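D-threo-3-hydroxyaspartate dehydratase (Delftia, PDB 3WQC) catalyses the pyridoxal phosphate-dependent deamination of D-threo-3-hydroxyaspartate to oxaloacetate and ammonium, and also dehydrates D-serine. Local coordinates at residues V318-G326 with L334-I345. Numbering follows the deposited sequence.
Sequences VMPGFVLTG and LARADGAAEADI
Phe322, its CG anti to the carbonyl carbon (chi1 -68°), brings the far end of its ring against CG of Arg336, whose chain bends at chi3 (69°) so that its guanidinium turns back to two acids. Phe322 and Arg336 pair at the open end of the antiparallel beta hairpin of strands 322-327 and 332-336, within the putative serine dehydratase domain; the acids follow in the loop beyond it. Val323 and Ala335 form a hydrogen-bonded pair through two reciprocal backbone bonds, and Ala337 N adds a third to Gly321 O at 2.8 Å. Phe322 CE1 rests 3.8 Å from Arg336 CG, while Leu334 CD2 approaches Phe322 CD1 and Phe349 packs edge-to-face with the ring. The carboxylate carbon of Glu342, CD, sits at the ring edge, 3.6 Å from Phe322 CZ, with the two planes 75° apart. Arg336 grips Asp338 side-on, NE to OD1 and NH1 to OD2, and its NH2 bonds to Glu342 OE1 at 2.8 Å. Replacing Arg336 with an alanine would probably leave both carboxylates without their shared cation and remove the CG contact at Phe322 CE1. Asp338 OD1 also closes an Asx turn: Ala340 N reaches it at 3.0 Å from the face of the carboxylate opposite to Arg336 NE.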
loop_
_atom_site.group_PDB
_atom_site.type_symbol
_atom_site.label_atom_id
_atom_site.label_comp_id
_atom_site.label_asym_id
_atom_site.label_seq_id
_atom_site.Cartn_x
_atom_site.Cartn_y
_atom_site.Cartn_z
ATOM N N VAL B 318 -1.736 21.281 12.282
ATOM C CA VAL B 318 -0.396 21.076 11.759
ATOM C C VAL B 318 0.686 21.553 12.723
ATOM O O VAL B 318 0.588 22.644 13.317
ATOM C CB VAL B 318 -0.302 21.842 10.428
ATOM C CG1 VAL B 318 1.160 22.013 9.996
ATOM C CG2 VAL B 318 -1.181 21.068 9.397
ATOM N N MET B 319 1.765 20.769 12.813
ATOM C CA MET B 319 2.949 21.135 13.581
ATOM C C MET B 319 4.059 21.492 12.596
ATOM O O MET B 319 4.803 20.614 12.096
ATOM C CB MET B 319 3.386 20.002 14.551
ATOM C CG MET B 319 2.376 19.785 15.636
ATOM S SD MET B 319 2.892 18.426 16.747
ATOM C CE MET B 319 4.050 19.336 17.789
ATOM N N PRO B 320 4.158 22.807 12.283
ATOM C CA PRO B 320 5.014 23.129 11.127
ATOM C C PRO B 320 6.483 22.707 11.274
ATOM O O PRO B 320 7.074 22.775 12.390
ATOM C CB PRO B 320 4.947 24.666 11.036
ATOM C CG PRO B 320 4.081 25.093 12.161
ATOM C CD PRO B 320 3.377 23.969 12.774
ATOM N N GLY B 321 7.068 22.256 10.171
ATOM C CA GLY B 321 8.458 21.796 10.209
ATOM C C GLY B 321 8.755 20.392 10.675
ATOM O O GLY B 321 9.910 19.966 10.530
ATOM N N PHE B 322 7.737 19.654 11.187
ATOM C CA PHE B 322 7.933 18.215 11.488
ATOM C C PHE B 322 7.211 17.369 10.490
ATOM O O PHE B 322 6.003 17.611 10.231
ATOM C CB PHE B 322 7.424 17.902 12.898
ATOM C CG PHE B 322 8.295 18.556 13.991
ATOM C CD1 PHE B 322 9.591 18.090 14.260
ATOM C CD2 PHE B 322 7.846 19.685 14.606
ATOM C CE1 PHE B 322 10.380 18.671 15.261
ATOM C CE2 PHE B 322 8.603 20.317 15.601
ATOM C CZ PHE B 322 9.883 19.827 15.903
ATOM N N VAL B 323 7.953 16.427 9.908
ATOM C CA VAL B 323 7.303 15.493 8.981
ATOM C C VAL B 323 7.834 14.098 9.258
ATOM O O VAL B 323 8.781 13.954 10.046
ATOM C CB VAL B 323 7.651 15.864 7.478
ATOM C CG1 VAL B 323 7.139 17.268 7.116
ATOM C CG2 VAL B 323 9.175 15.721 7.185
ATOM N N LEU B 324 7.287 13.044 8.643
ATOM C CA LEU B 324 7.938 11.738 8.730
ATOM C C LEU B 324 9.024 11.767 7.638
ATOM O O LEU B 324 8.751 11.695 6.410
ATOM C CB LEU B 324 6.906 10.651 8.451
ATOM C CG LEU B 324 5.772 10.550 9.477
ATOM C CD1 LEU B 324 4.951 9.219 9.205
ATOM C CD2 LEU B 324 6.379 10.532 10.912
ATOM N N THR B 325 10.281 11.851 8.055
ATOM C CA THR B 325 11.352 11.972 7.099
ATOM C C THR B 325 11.744 10.584 6.517
ATOM O O THR B 325 12.436 10.518 5.488
ATOM C CB THR B 325 12.592 12.657 7.722
ATOM O OG1 THR B 325 12.954 11.893 8.887
ATOM C CG2 THR B 325 12.306 14.118 8.095
ATOM N N GLY B 326 11.352 9.492 7.197
ATOM C CA GLY B 326 11.655 8.160 6.650
ATOM C C GLY B 326 10.591 7.202 7.182
ATOM O O GLY B 326 9.812 7.563 8.093
ATOM N N LEU B 334 10.020 10.440 12.603
ATOM C CA LEU B 334 9.537 11.789 12.720
ATOM C C LEU B 334 10.746 12.727 13.043
ATOM O O LEU B 334 11.555 12.460 13.940
ATOM C CB LEU B 334 8.480 11.868 13.809
ATOM C CG LEU B 334 7.801 13.214 14.065
ATOM C CD1 LEU B 334 6.471 13.029 14.827
ATOM C CD2 LEU B 334 8.712 14.265 14.756
ATOM N N ALA B 335 10.981 13.730 12.197
ATOM C CA ALA B 335 12.178 14.585 12.383
ATOM C C ALA B 335 11.912 15.934 11.683
ATOM O O ALA B 335 10.800 16.146 11.146
ATOM C CB ALA B 335 13.479 13.941 11.869
ATOM N N ARG B 336 12.804 16.926 11.836
ATOM C CA ARG B 336 12.561 18.217 11.177
ATOM C C ARG B 336 12.704 18.077 9.656
ATOM O O ARG B 336 13.699 17.479 9.167
ATOM C CB ARG B 336 13.573 19.264 11.685
ATOM C CG ARG B 336 13.382 19.604 13.130
ATOM C CD ARG B 336 14.383 20.691 13.508
ATOM N NE ARG B 336 14.000 21.933 12.822
ATOM C CZ ARG B 336 13.031 22.728 13.276
ATOM N NH1 ARG B 336 12.694 23.809 12.598
ATOM N NH2 ARG B 336 12.338 22.427 14.384
ATOM N N ALA B 337 11.745 18.641 8.912
ATOM C CA ALA B 337 11.847 18.712 7.414
ATOM C C ALA B 337 13.138 19.391 6.984
ATOM O O ALA B 337 13.747 19.005 5.987
ATOM C CB ALA B 337 10.648 19.452 6.829
ATOM N N ASP B 338 13.563 20.392 7.724
ATOM C CA ASP B 338 14.774 21.129 7.332
ATOM C C ASP B 338 16.112 20.430 7.551
ATOM O O ASP B 338 17.139 20.981 7.158
ATOM C CB ASP B 338 14.782 22.562 7.923
ATOM C CG ASP B 338 14.974 22.624 9.457
ATOM O OD1 ASP B 338 15.386 21.652 10.113
ATOM O OD2 ASP B 338 14.683 23.717 9.984
ATOM N N GLY B 339 16.114 19.255 8.198
ATOM C CA GLY B 339 17.313 18.482 8.336
ATOM C C GLY B 339 18.160 18.856 9.542
ATOM O O GLY B 339 19.205 18.239 9.755
ATOM N N ALA B 340 17.743 19.853 10.339
ATOM C CA ALA B 340 18.329 20.043 11.693
ATOM C C ALA B 340 17.935 18.882 12.607
ATOM O O ALA B 340 16.918 18.216 12.406
ATOM C CB ALA B 340 17.855 21.343 12.330
ATOM N N ALA B 341 18.745 18.677 13.650
ATOM C CA ALA B 341 18.382 17.778 14.757
ATOM C C ALA B 341 17.662 18.630 15.820
ATOM O O ALA B 341 18.249 19.468 16.367
ATOM C CB ALA B 341 19.609 17.010 15.321
ATOM N N GLU B 342 16.339 18.348 16.003
ATOM C CA GLU B 342 15.566 18.997 17.067
ATOM C C GLU B 342 16.319 18.701 18.391
ATOM O O GLU B 342 16.676 17.543 18.634
ATOM C CB GLU B 342 14.128 18.481 17.125
ATOM C CG GLU B 342 13.205 19.154 18.151
ATOM C CD GLU B 342 12.839 20.614 17.851
ATOM O OE1 GLU B 342 13.136 21.119 16.740
ATOM O OE2 GLU B 342 12.228 21.247 18.748
ATOM N N ALA B 343 16.589 19.718 19.225
ATOM C CA ALA B 343 17.094 19.432 20.579
ATOM C C ALA B 343 15.946 18.800 21.436
ATOM O O ALA B 343 14.784 19.200 21.272
ATOM C CB ALA B 343 17.558 20.733 21.222
ATOM N N ASP B 344 16.230 17.943 22.419
ATOM C CA ASP B 344 15.125 17.564 23.350
ATOM C C ASP B 344 13.873 17.016 22.576
ATOM O O ASP B 344 12.695 17.338 22.908
ATOM C CB ASP B 344 14.692 18.794 24.170
ATOM C CG ASP B 344 15.307 18.853 25.498
ATOM O OD1 ASP B 344 16.564 18.717 25.564
ATOM O OD2 ASP B 344 14.540 19.077 26.479
ATOM N N ILE B 345 14.124 16.238 21.538
ATOM C CA ILE B 345 13.018 15.597 20.770
ATOM C C ILE B 345 12.104 14.783 21.704
ATOM O O ILE B 345 10.878 14.774 21.508
ATOM C CB ILE B 345 13.497 14.728 19.560
ATOM C CG1 ILE B 345 12.295 14.353 18.655
ATOM C CG2 ILE B 345 14.269 13.500 20.008
ATOM C CD1 ILE B 345 11.790 15.501 17.785
HETATM O O HOH W 1 12.009 21.690 9.597
#